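PDB 5B89: cysteine desulfurase, which probably catalyses the pyridoxal-phosphate-dependent transfer of sulfur from L-cysteine to a sulfur carrier, releasing L-alanine. Local coordinates for residues B[115-120]-B[255-260]; B[175-180]-B[204-209]; B[227-232]-B[245-250]. One frame throughout, in Å; residues are numbered along the deposited sequence.

Contact 1: residues B[115-120]-B[255-260]; sequences LGLGHI and DTFEPP
Gly116 and Phe257 meet where the C-terminal end of helix 106-117, which packs on the seven-stranded sheet of this fold-type I PLP-dependent enzyme, lies against the irregular loop between strands 245-249 and 267-271. The buried part is close. Phe257 CG lies anti to the backbone N (chi1 -175°), and the CD1-CE1 side of the ring comes against the helix, CE1 being 3.5 Å from Gly116 CA. A CB here would fall too close to Phe257 CE1 and Glu258 O, so the absence of a side chain probably lets the loop come this near. Leu117 crosses Phe257 at about a right angle, its CD2 at the ring edge, near the plane, 3.9 Å from Phe257 CD1. Beside them, Pro260 CG rests 3.8 Å from Leu115 CB. Between these apolar groups Glu258 N donates to Gly116 O over 3.0 Å with an angle of 167° at the hydrogen, nearly straight. Pro260 also faces the partner chain: its O accepts from Arg143 NH1 of the second subunit.

The outer side is looser. Exposed His119 bridges to the loop by a weak bond, NE2 to Thr256 O at 2.8 Å but bent to 124°. The carboxylate of Glu258 stays apart from that ring, OE2 lying 5.0 Å from His119 NE2. Ile120 CG2, which lies over one face of the His119 ring toward its rim, is 3.8 Å from Thr256 CG2.

Contact 2: residues B[175-180]-B[204-209]; sequences AKLVAV and GAIFVV
With CG anti to the backbone N (chi1 -165°), the Phe207 ring meets Val178 CG1 and Val180 CG2; all three residues project to the same face of the sheet. Val180 CG2, set between its backbone N and carbonyl carbon (chi1 -56° for CG1), lies 3.8 Å from Phe207 CZ, while Val178 CG1 sits at the ring edge, in plane, 3.9 Å from Phe207 CD1. The other branch of Val178, CG2, touches Ala205 CB. Helix 193-203 adds Val193, Leu196 and Ala200 to the surroundings of the ring.

These residues belong to a beta-alpha-beta unit, in which helix 193-203 connects strands 177-181 and 206-210. The strands run parallel, their short segments 15° apart, and the backbone bonds alternate as parallel pairing requires: Val178 N to Ile206 O, Val208 N to Val178 O, Val180 N to Val208 O. At the entry, Ile206 N donates to Lys176 O over 3.0 Å from above the carbonyl plane. A water donates to that same Lys176 O and to Gly204 O, 2.8 Å from the latter; Gly204 itself, with positive phi, closes helix 193-203 in a Schellman motif.

The other face carries Leu177, Ala179, Ile206 and Val208; Leu177 and Val208 pack on helix 106-117, and Ile206 on Ile120. Leu177 CD1 reaches Val208 CG2 at 3.9 Å and Ile206 CG2 at 4.0 Å, and Ala179 CB lies 4.1 Å from Val208 CB.

Contact 3: residues B[227-232]-B[245-250]; sequences ADFLAF and GVLYIR
An antiparallel strand pair, buried in the large mixed sheet and closed at one end by a salt bridge between Asp228 and Arg250, joins residues 227-232 to 245-250. The short strand segments run 172° apart. Leu230 with Tyr248 and Phe232 with Val246 are hydrogen-bonded pairs, each joined by two backbone bonds, while Phe229 with Ile249 and Ala231 with Leu247 are non-hydrogen-bonded pairs.

At the charged end Asp228 and Arg250 lie side by side, their planes 36° apart. A single oxygen takes both donors: Asp228 OD1 is 2.8 Å from Arg250 NE, met nearly along its C-O axis, and also 2.8 Å from Arg250 NH2, on the syn side. The bend of the arginine at chi3 (75°) sets NE beside OD1, so that NE and NH2 converge on this one oxygen, both bonds bent, and Arg250 N bonds to Asp228 O at 2.9 Å. Arg250 NH2 has a second carboxylate in Glu252, while Asp228 OD2 accepts from Phe207 N of the adjoining strand. An alanine in place of Arg250 would probably leave Asp228 OD1, and the carboxylate of Glu252, without their charged mate, though the backbone bond of this residue could remain.

The two strands form a beta hairpin, whose other end comes near the cofactor: Gly245 lies about 7 Å from the bound pyridoxal phosphate. Nearby, Val246 makes a CH-pi contact, its CB 4.0 Å from the centroid of the Phe232 ring and over one face. Tyr248 turns its ring edge to the other strand, CE2 3.5 Å from Ala227 O. On the side facing helix 106-117, Ile249 CG2 reaches Phe229 CE2 at 3.8 Å, the two side chains meeting at a slant.

In the fold
Contacts 2 and 3 come in series along the chain, both nested inside the loop closed by contact 1. Contacts 2 and 3 lie about 13 Å apart, centre to centre, and contact 1 about 14 Å from each. Contacts 2 and 3 build the central seven-stranded sheet, where strands 206-210 and 229-233 are parallel neighbours; Val209 N to Phe229 O, 2.9 Å, is a probable hydrogen bond between them. This sheet carries strand ends near the cofactor, about 9 Å from the Val209 side chain. Contact 1 joins a helix and a loop over it, at the side facing the other subunit: Leu117 CD1 comes to 3.7 Å from Leu177 CD1, and Phe257 CD1 to 3.8 Å from Phe229 CE2.

Contact 1: residues B[115-120]-B[255-260]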
ATOM      1  N   LEU B 115      13.920  -0.346   9.385  1.00 13.59           N
ATOM      2  CA  LEU B 115      13.503  -1.439  10.234  1.00 13.79           C
ATOM      3  C   LEU B 115      14.304  -2.644   9.843  1.00 13.58           C
ATOM      4  O   LEU B 115      14.740  -3.349  10.797  1.00 17.93           O
ATOM      5  CB  LEU B 115      12.029  -1.712   9.993  1.00 17.21           C
ATOM      6  CG  LEU B 115      11.082  -0.621  10.578  1.00 17.74           C
ATOM      7  CD1 LEU B 115       9.649  -0.829  10.071  1.00 18.78           C
ATOM      8  CD2 LEU B 115      11.060  -0.627  12.103  1.00 21.90           C
ATOM      9  N   GLY B 116      14.551  -2.914   8.582  1.00 12.93           N
ATOM     10  CA  GLY B 116      15.252  -4.099   8.163  1.00 13.33           C
ATOM     11  C   GLY B 116      16.744  -4.131   8.377  1.00 14.31           C
ATOM     12  O   GLY B 116      17.315  -5.178   8.337  1.00 14.84           O
ATOM     13  N   LEU B 117      17.331  -2.972   8.598  1.00 13.51           N
ATOM     14  CA  LEU B 117      18.751  -2.875   8.848  1.00 13.90           C
ATOM     15  C   LEU B 117      19.070  -2.520  10.284  1.00 15.16           C
ATOM     16  O   LEU B 117      20.175  -2.474  10.600  1.00 17.45           O
ATOM     17  CB  LEU B 117      19.435  -1.815   7.974  1.00 13.83           C
ATOM     18  CG  LEU B 117      19.443  -2.082   6.479  1.00 14.53           C
ATOM     19  CD1 LEU B 117      20.135  -0.940   5.779  1.00 16.02           C
ATOM     20  CD2 LEU B 117      20.136  -3.383   6.152  1.00 15.58           C
ATOM     21  N   GLY B 118      18.086  -2.278  11.118  1.00 15.82           N
ATOM     22  CA  GLY B 118      18.348  -1.860  12.481  1.00 16.39           C
ATOM     23  C   GLY B 118      19.314  -2.743  13.220  1.00 17.70           C
ATOM     24  O   GLY B 118      20.126  -2.273  13.959  1.00 21.12           O
ATOM     25  N   HIS B 119      19.192  -4.012  12.971  1.00 16.30           N
ATOM     26  CA  HIS B 119      20.051  -5.041  13.674  1.00 17.06           C
ATOM     27  C   HIS B 119      21.512  -4.895  13.360  1.00 21.33           C
ATOM     28  O   HIS B 119      22.328  -5.377  14.166  1.00 23.04           O
ATOM     29  CB  HIS B 119      19.531  -6.455  13.322  1.00 18.26           C
ATOM     30  CG  HIS B 119      19.757  -6.841  11.905  1.00 19.18           C
ATOM     31  ND1 HIS B 119      20.822  -7.562  11.422  1.00 22.31           N
ATOM     32  CD2 HIS B 119      19.021  -6.518  10.813  1.00 18.69           C
ATOM     33  CE1 HIS B 119      20.717  -7.704  10.115  1.00 22.47           C
ATOM     34  NE2 HIS B 119      19.633  -7.064   9.728  1.00 26.44           N
ATOM     35  N   ILE B 120      21.934  -4.206  12.279  1.00 18.09           N
ATOM     36  CA  ILE B 120      23.347  -4.126  11.945  1.00 18.13           C
ATOM     37  C   ILE B 120      24.091  -3.098  12.799  1.00 17.76           C
ATOM     38  O   ILE B 120      25.318  -3.099  12.793  1.00 18.69           O
ATOM     39  CB  ILE B 120      23.616  -3.821  10.462  1.00 19.38           C
ATOM     40  CG1 ILE B 120      23.351  -2.355  10.055  1.00 21.12           C
ATOM     41  CG2 ILE B 120      22.825  -4.750   9.582  1.00 22.34           C
ATOM     42  CD1 ILE B 120      23.841  -1.986   8.639  1.00 22.74           C
ATOM     43  N   ASP B 255      21.153 -11.350   2.292  1.00 20.64           N
ATOM     44  CA  ASP B 255      21.481 -12.168   3.526  1.00 27.57           C
ATOM     45  C   ASP B 255      21.594 -11.311   4.781  1.00 30.38           C
ATOM     46  O   ASP B 255      21.971 -11.796   5.815  1.00 32.97           O
ATOM     47  CB  ASP B 255      22.853 -12.913   3.323  1.00 30.11           C
ATOM     48  CG  ASP B 255      22.762 -14.078   2.337  1.00 39.34           C
ATOM     49  OD1 ASP B 255      21.644 -14.579   2.103  1.00 34.24           O
ATOM     50  OD2 ASP B 255      23.815 -14.470   1.769  1.00 43.89           O
ATOM     51  N   THR B 256      21.349 -10.012   4.700  1.00 20.04           N
ATOM     52  CA  THR B 256      21.592  -9.048   5.779  1.00 22.22           C
ATOM     53  C   THR B 256      20.189  -8.434   6.152  1.00 19.06           C
ATOM     54  O   THR B 256      19.830  -8.289   7.267  1.00 24.20           O
ATOM     55  CB  THR B 256      22.510  -7.871   5.308  1.00 25.87           C
ATOM     56  OG1 THR B 256      23.781  -8.394   4.954  1.00 32.88           O
ATOM     57  CG2 THR B 256      22.688  -6.769   6.411  1.00 27.67           C
ATOM     58  N   PHE B 257      19.394  -8.135   5.125  1.00 18.57           N
ATOM     59  CA  PHE B 257      18.193  -7.331   5.339  1.00 17.08           C
ATOM     60  C   PHE B 257      17.079  -8.154   5.911  1.00 16.80           C
ATOM     61  O   PHE B 257      16.625  -9.077   5.208  1.00 21.77           O
ATOM     62  CB  PHE B 257      17.797  -6.757   3.989  1.00 18.18           C
ATOM     63  CG  PHE B 257      16.618  -5.779   4.043  1.00 17.83           C
ATOM     64  CD1 PHE B 257      16.770  -4.527   4.605  1.00 17.77           C
ATOM     65  CD2 PHE B 257      15.423  -6.105   3.521  1.00 20.08           C
ATOM     66  CE1 PHE B 257      15.706  -3.673   4.676  1.00 20.27           C
ATOM     67  CE2 PHE B 257      14.341  -5.216   3.570  1.00 22.76           C
ATOM     68  CZ  PHE B 257      14.510  -4.027   4.186  1.00 18.29           C
ATOM     69  N   GLU B 258      16.561  -7.839   7.090  1.00 15.93           N
ATOM     70  CA  GLU B 258      15.495  -8.603   7.700  1.00 17.89           C
ATOM     71  C   GLU B 258      14.152  -8.119   7.246  1.00 18.85           C
ATOM     72  O   GLU B 258      13.903  -6.958   7.306  1.00 20.28           O
ATOM     73  CB  GLU B 258      15.582  -8.466   9.164  1.00 21.89           C
ATOM     74  CG  GLU B 258      14.627  -9.334   9.875  1.00 30.73           C
ATOM     75  CD  GLU B 258      14.448  -8.963  11.323  1.00 38.93           C
ATOM     76  OE1 GLU B 258      13.318  -9.246  11.752  1.00 38.55           O
ATOM     77  OE2 GLU B 258      15.370  -8.393  11.987  1.00 47.27           O
ATOM     78  N   PRO B 259      13.332  -8.956   6.617  1.00 17.51           N
ATOM     79  CA  PRO B 259      12.029  -8.465   6.160  1.00 17.91           C
ATOM     80  C   PRO B 259      11.197  -7.910   7.267  1.00 15.11           C
ATOM     81  O   PRO B 259      10.825  -8.676   8.192  1.00 15.19           O
ATOM     82  CB  PRO B 259      11.388  -9.656   5.518  1.00 17.67           C
ATOM     83  CG  PRO B 259      12.175 -10.819   5.902  1.00 22.23           C
ATOM     84  CD  PRO B 259      13.538 -10.411   6.293  1.00 18.94           C
ATOM     85  N   PRO B 260      10.773  -6.619   7.248  1.00 15.29           N
ATOM     86  CA  PRO B 260      10.002  -6.131   8.385  1.00 16.13           C
ATOM     87  C   PRO B 260       8.596  -6.643   8.418  1.00 15.98           C
ATOM     88  O   PRO B 260       7.987  -6.703   9.458  1.00 16.60           O
ATOM     89  CB  PRO B 260       9.986  -4.594   8.127  1.00 16.78           C
ATOM     90  CG  PRO B 260      11.271  -4.411   7.374  1.00 16.06           C
ATOM     91  CD  PRO B 260      11.331  -5.522   6.389  1.00 16.07           C
TER

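Contact 2: residues B[175-180]-B[204-209]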
ATOM      1  N   ALA B 175      31.191   6.254   8.401  1.00 19.61           N
ATOM      2  CA  ALA B 175      29.770   6.096   8.587  1.00 16.78           C
ATOM      3  C   ALA B 175      29.325   4.639   8.281  1.00 15.87           C
ATOM      4  O   ALA B 175      29.837   4.065   7.347  1.00 16.12           O
ATOM      5  CB  ALA B 175      29.059   7.032   7.605  1.00 17.71           C
ATOM      6  N   LYS B 176      28.320   4.148   9.012  1.00 17.02           N
ATOM      7  CA  LYS B 176      27.749   2.869   8.727  1.00 16.83           C
ATOM      8  C   LYS B 176      26.757   2.938   7.537  1.00 15.42           C
ATOM      9  O   LYS B 176      26.669   1.984   6.736  1.00 16.39           O
ATOM     10  CB  LYS B 176      27.076   2.320   9.972  1.00 18.45           C
ATOM     11  CG  LYS B 176      26.470   0.919   9.870  1.00 23.42           C
ATOM     12  CD  LYS B 176      27.593  -0.019  10.149  1.00 27.65           C
ATOM     13  CE  LYS B 176      27.086  -1.436  10.196  1.00 30.39           C
ATOM     14  NZ  LYS B 176      28.296  -2.260  10.514  1.00 37.13           N
ATOM     15  N   LEU B 177      26.051   4.057   7.491  1.00 15.18           N
ATOM     16  CA  LEU B 177      24.963   4.213   6.482  1.00 14.53           C
ATOM     17  C   LEU B 177      24.874   5.719   6.198  1.00 14.41           C
ATOM     18  O   LEU B 177      24.977   6.547   7.087  1.00 14.73           O
ATOM     19  CB  LEU B 177      23.688   3.631   7.035  1.00 14.34           C
ATOM     20  CG  LEU B 177      22.456   3.661   6.052  1.00 14.50           C
ATOM     21  CD1 LEU B 177      21.577   2.421   6.247  1.00 15.87           C
ATOM     22  CD2 LEU B 177      21.640   4.915   6.194  1.00 15.14           C
ATOM     23  N   VAL B 178      24.593   5.967   4.933  1.00 14.64           N
ATOM     24  CA  VAL B 178      24.422   7.333   4.370  1.00 13.54           C
ATOM     25  C   VAL B 178      23.048   7.298   3.660  1.00 13.04           C
ATOM     26  O   VAL B 178      22.879   6.412   2.767  1.00 13.07           O
ATOM     27  CB  VAL B 178      25.494   7.681   3.434  1.00 13.66           C
ATOM     28  CG1 VAL B 178      25.283   9.047   2.789  1.00 15.66           C
ATOM     29  CG2 VAL B 178      26.903   7.704   4.075  1.00 14.92           C
ATOM     30  N   ALA B 179      22.186   8.242   3.987  1.00 13.55           N
ATOM     31  CA  ALA B 179      20.896   8.363   3.342  1.00 13.17           C
ATOM     32  C   ALA B 179      20.739   9.756   2.773  1.00 12.87           C
ATOM     33  O   ALA B 179      20.834  10.702   3.476  1.00 16.54           O
ATOM     34  CB  ALA B 179      19.785   8.074   4.317  1.00 16.29           C
ATOM     35  N   VAL B 180      20.478   9.848   1.485  1.00 12.53           N
ATOM     36  CA  VAL B 180      20.301  11.162   0.879  1.00 13.43           C
ATOM     37  C   VAL B 180      19.171  11.198  -0.140  1.00 14.18           C
ATOM     38  O   VAL B 180      18.851  10.240  -0.776  1.00 13.45           O
ATOM     39  CB  VAL B 180      21.571  11.666   0.185  1.00 14.36           C
ATOM     40  CG1 VAL B 180      22.756  11.680   1.164  1.00 16.89           C
ATOM     41  CG2 VAL B 180      21.875  10.812  -1.003  1.00 17.05           C
ATOM     42  N   GLY B 204      33.019   2.271   2.479  1.00 17.15           N
ATOM     43  CA  GLY B 204      32.306   1.115   3.062  1.00 18.53           C
ATOM     44  C   GLY B 204      31.005   1.439   3.788  1.00 17.74           C
ATOM     45  O   GLY B 204      30.569   0.657   4.618  1.00 19.26           O
ATOM     46  N   ALA B 205      30.310   2.565   3.460  1.00 14.11           N
ATOM     47  CA  ALA B 205      29.034   2.912   4.055  1.00 15.41           C
ATOM     48  C   ALA B 205      27.908   2.369   3.137  1.00 15.88           C
ATOM     49  O   ALA B 205      28.019   2.469   1.921  1.00 17.63           O
ATOM     50  CB  ALA B 205      28.912   4.443   4.114  1.00 15.22           C
ATOM     51  N   ILE B 206      26.840   1.915   3.749  1.00 14.64           N
ATOM     52  CA  ILE B 206      25.611   1.552   3.005  1.00 14.31           C
ATOM     53  C   ILE B 206      25.020   2.891   2.446  1.00 13.36           C
ATOM     54  O   ILE B 206      24.975   3.844   3.196  1.00 14.80           O
ATOM     55  CB  ILE B 206      24.650   0.851   3.869  1.00 14.47           C
ATOM     56  CG1 ILE B 206      25.242  -0.504   4.313  1.00 14.62           C
ATOM     57  CG2 ILE B 206      23.267   0.670   3.122  1.00 13.25           C
ATOM     58  CD1 ILE B 206      24.474  -1.106   5.446  1.00 19.18           C
ATOM     59  N   PHE B 207      24.633   2.872   1.177  1.00 12.09           N
ATOM     60  CA  PHE B 207      24.087   4.086   0.507  1.00 12.02           C
ATOM     61  C   PHE B 207      22.558   3.922   0.157  1.00 11.51           C
ATOM     62  O   PHE B 207      22.269   3.047  -0.635  1.00 12.16           O
ATOM     63  CB  PHE B 207      24.934   4.368  -0.708  1.00 12.05           C
ATOM     64  CG  PHE B 207      24.730   5.786  -1.287  1.00 10.85           C
ATOM     65  CD1 PHE B 207      24.859   6.906  -0.485  1.00 14.59           C
ATOM     66  CD2 PHE B 207      24.408   5.912  -2.625  1.00 12.31           C
ATOM     67  CE1 PHE B 207      24.689   8.179  -1.067  1.00 14.14           C
ATOM     68  CE2 PHE B 207      24.219   7.140  -3.198  1.00 12.24           C
ATOM     69  CZ  PHE B 207      24.385   8.276  -2.445  1.00 12.57           C
ATOM     70  N   VAL B 208      21.817   4.770   0.747  1.00 10.89           N
ATOM     71  CA  VAL B 208      20.347   4.802   0.577  1.00 10.08           C
ATOM     72  C   VAL B 208      19.954   6.075  -0.144  1.00 10.95           C
ATOM     73  O   VAL B 208      20.308   7.177   0.301  1.00 11.82           O
ATOM     74  CB  VAL B 208      19.701   4.738   1.908  1.00 10.51           C
ATOM     75  CG1 VAL B 208      18.155   4.724   1.820  1.00 12.15           C
ATOM     76  CG2 VAL B 208      20.130   3.556   2.774  1.00 12.39           C
ATOM     77  N   VAL B 209      19.172   5.909  -1.213  1.00 10.60           N
ATOM     78  CA  VAL B 209      18.792   7.067  -2.058  1.00 10.42           C
ATOM     79  C   VAL B 209      17.220   7.223  -1.980  1.00 10.94           C
ATOM     80  O   VAL B 209      16.491   6.287  -2.344  1.00 11.41           O
ATOM     81  CB  VAL B 209      19.220   6.953  -3.490  1.00 10.80           C
ATOM     82  CG1 VAL B 209      18.809   8.141  -4.322  1.00 11.34           C
ATOM     83  CG2 VAL B 209      20.740   6.787  -3.571  1.00 12.65           C
TER
HETATM   84  O   HOH W   1      28.504  -0.037   6.417  1.00 19.42           O

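Contact 3: residues B[227-232]-B[245-250]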
ATOM      1  N   ALA B 227      23.794   2.977  -5.627  1.00 11.91           N
ATOM      2  CA  ALA B 227      22.799   2.697  -4.603  1.00 11.56           C
ATOM      3  C   ALA B 227      22.811   1.240  -4.085  1.00 10.32           C
ATOM      4  O   ALA B 227      22.895   0.334  -4.847  1.00 12.31           O
ATOM      5  CB  ALA B 227      21.371   3.027  -5.171  1.00 13.02           C
ATOM      6  N   ASP B 228      22.698   1.139  -2.779  1.00 11.87           N
ATOM      7  CA  ASP B 228      22.411  -0.120  -2.116  1.00 11.35           C
ATOM      8  C   ASP B 228      20.881  -0.293  -1.867  1.00 12.38           C
ATOM      9  O   ASP B 228      20.368  -1.409  -1.962  1.00 13.05           O
ATOM     10  CB  ASP B 228      23.149  -0.230  -0.813  1.00 12.04           C
ATOM     11  CG  ASP B 228      24.715  -0.255  -1.057  1.00 13.03           C
ATOM     12  OD1 ASP B 228      25.155  -0.986  -1.939  1.00 15.03           O
ATOM     13  OD2 ASP B 228      25.329   0.516  -0.304  1.00 14.93           O
ATOM     14  N   PHE B 229      20.220   0.810  -1.541  1.00 11.08           N
ATOM     15  CA  PHE B 229      18.741   0.845  -1.402  1.00 10.67           C
ATOM     16  C   PHE B 229      18.330   2.083  -2.084  1.00 11.27           C
ATOM     17  O   PHE B 229      18.982   3.139  -2.018  1.00 11.12           O
ATOM     18  CB  PHE B 229      18.342   0.852   0.039  1.00 11.64           C
ATOM     19  CG  PHE B 229      18.751  -0.384   0.782  1.00 10.70           C
ATOM     20  CD1 PHE B 229      19.992  -0.490   1.307  1.00 11.07           C
ATOM     21  CD2 PHE B 229      17.852  -1.413   0.996  1.00 11.75           C
ATOM     22  CE1 PHE B 229      20.352  -1.651   1.989  1.00 13.48           C
ATOM     23  CE2 PHE B 229      18.213  -2.597   1.640  1.00 11.72           C
ATOM     24  CZ  PHE B 229      19.439  -2.685   2.146  1.00 12.32           C
ATOM     25  N   LEU B 230      17.134   2.002  -2.707  1.00  9.73           N
ATOM     26  CA  LEU B 230      16.562   3.176  -3.419  1.00  9.49           C
ATOM     27  C   LEU B 230      15.070   3.130  -3.353  1.00  9.98           C
ATOM     28  O   LEU B 230      14.532   2.038  -3.508  1.00 11.39           O
ATOM     29  CB  LEU B 230      17.071   3.311  -4.796  1.00 10.64           C
ATOM     30  CG  LEU B 230      16.626   4.542  -5.595  1.00 10.87           C
ATOM     31  CD1 LEU B 230      17.677   4.989  -6.530  1.00 12.47           C
ATOM     32  CD2 LEU B 230      15.372   4.233  -6.361  1.00 12.84           C
ATOM     33  N   ALA B 231      14.448   4.267  -3.067  1.00 10.09           N
ATOM     34  CA  ALA B 231      12.944   4.289  -2.892  1.00  9.09           C
ATOM     35  C   ALA B 231      12.382   5.339  -3.840  1.00 10.44           C
ATOM     36  O   ALA B 231      12.989   6.386  -4.065  1.00 10.60           O
ATOM     37  CB  ALA B 231      12.637   4.707  -1.467  1.00 10.67           C
ATOM     38  N   PHE B 232      11.242   5.056  -4.449  1.00  9.19           N
ATOM     39  CA  PHE B 232      10.456   6.057  -5.162  1.00  9.54           C
ATOM     40  C   PHE B 232       8.985   5.754  -5.099  1.00  8.83           C
ATOM     41  O   PHE B 232       8.603   4.696  -4.647  1.00  9.50           O
ATOM     42  CB  PHE B 232      10.949   6.294  -6.553  1.00  9.42           C
ATOM     43  CG  PHE B 232      10.723   5.216  -7.547  1.00  9.21           C
ATOM     44  CD1 PHE B 232       9.566   5.248  -8.324  1.00 11.71           C
ATOM     45  CD2 PHE B 232      11.647   4.222  -7.803  1.00 10.24           C
ATOM     46  CE1 PHE B 232       9.345   4.371  -9.310  1.00 11.35           C
ATOM     47  CE2 PHE B 232      11.427   3.342  -8.818  1.00 10.93           C
ATOM     48  CZ  PHE B 232      10.236   3.382  -9.573  1.00 11.08           C
ATOM     49  N   GLY B 245       4.549   2.106  -4.316  1.00  8.23           N
ATOM     50  CA  GLY B 245       5.937   2.548  -4.201  1.00  8.75           C
ATOM     51  C   GLY B 245       6.864   1.434  -4.558  1.00  9.16           C
ATOM     52  O   GLY B 245       6.511   0.259  -4.654  1.00  9.17           O
ATOM     53  N   VAL B 246       8.154   1.791  -4.641  1.00  8.43           N
ATOM     54  CA  VAL B 246       9.222   0.831  -4.949  1.00 10.01           C
ATOM     55  C   VAL B 246      10.327   0.960  -3.921  1.00 10.54           C
ATOM     56  O   VAL B 246      10.660   2.055  -3.506  1.00  9.90           O
ATOM     57  CB  VAL B 246       9.740   1.076  -6.383  1.00  9.54           C
ATOM     58  CG1 VAL B 246      11.002   0.228  -6.643  1.00 11.57           C
ATOM     59  CG2 VAL B 246       8.699   0.819  -7.409  1.00 10.37           C
ATOM     60  N   LEU B 247      10.818  -0.199  -3.507  1.00 10.28           N
ATOM     61  CA  LEU B 247      12.043  -0.318  -2.744  1.00 11.18           C
ATOM     62  C   LEU B 247      12.980  -1.230  -3.525  1.00  9.99           C
ATOM     63  O   LEU B 247      12.705  -2.424  -3.746  1.00 10.61           O
ATOM     64  CB  LEU B 247      11.835  -0.828  -1.357  1.00 11.50           C
ATOM     65  CG  LEU B 247      13.146  -1.100  -0.513  1.00 12.04           C
ATOM     66  CD1 LEU B 247      13.893   0.151  -0.389  1.00 13.88           C
ATOM     67  CD2 LEU B 247      12.777  -1.748   0.792  1.00 14.04           C
ATOM     68  N   TYR B 248      14.128  -0.658  -3.953  1.00  9.30           N
ATOM     69  CA  TYR B 248      15.219  -1.452  -4.488  1.00  9.45           C
ATOM     70  C   TYR B 248      16.144  -1.842  -3.415  1.00  9.87           C
ATOM     71  O   TYR B 248      16.539  -1.030  -2.580  1.00  9.98           O
ATOM     72  CB  TYR B 248      16.002  -0.581  -5.501  1.00 10.40           C
ATOM     73  CG  TYR B 248      17.409  -1.047  -5.885  1.00 10.23           C
ATOM     74  CD1 TYR B 248      17.582  -2.102  -6.759  1.00 11.96           C
ATOM     75  CD2 TYR B 248      18.479  -0.489  -5.302  1.00 13.22           C
ATOM     76  CE1 TYR B 248      18.818  -2.479  -7.138  1.00 11.73           C
ATOM     77  CE2 TYR B 248      19.727  -0.880  -5.648  1.00 12.45           C
ATOM     78  CZ  TYR B 248      19.871  -1.890  -6.545  1.00 11.86           C
ATOM     79  OH  TYR B 248      21.162  -2.372  -6.978  1.00 12.82           O
ATOM     80  N   ILE B 249      16.436  -3.147  -3.405  1.00  9.44           N
ATOM     81  CA  ILE B 249      17.400  -3.789  -2.482  1.00 10.22           C
ATOM     82  C   ILE B 249      18.442  -4.479  -3.275  1.00 10.93           C
ATOM     83  O   ILE B 249      18.197  -5.463  -3.986  1.00 10.52           O
ATOM     84  CB  ILE B 249      16.721  -4.811  -1.590  1.00 10.65           C
ATOM     85  CG1 ILE B 249      15.538  -4.216  -0.795  1.00 11.67           C
ATOM     86  CG2 ILE B 249      17.731  -5.499  -0.693  1.00 11.50           C
ATOM     87  CD1 ILE B 249      14.697  -5.228  -0.077  1.00 14.18           C
ATOM     88  N   ARG B 250      19.677  -3.935  -3.266  1.00 10.92           N
ATOM     89  CA  ARG B 250      20.739  -4.634  -4.019  1.00 12.99           C
ATOM     90  C   ARG B 250      21.031  -6.037  -3.428  1.00 11.18           C
ATOM     91  O   ARG B 250      20.987  -6.258  -2.245  1.00 11.06           O
ATOM     92  CB  ARG B 250      21.988  -3.722  -3.885  1.00 13.96           C
ATOM     93  CG  ARG B 250      23.166  -4.192  -4.741  1.00 16.64           C
ATOM     94  CD  ARG B 250      24.199  -3.159  -5.098  1.00 20.40           C
ATOM     95  NE  ARG B 250      24.905  -2.986  -3.938  1.00 22.03           N
ATOM     96  CZ  ARG B 250      26.087  -3.588  -3.652  1.00 34.64           C
ATOM     97  NH1 ARG B 250      26.588  -4.566  -4.437  1.00 34.20           N
ATOM     98  NH2 ARG B 250      26.742  -3.233  -2.521  1.00 36.21           N
TER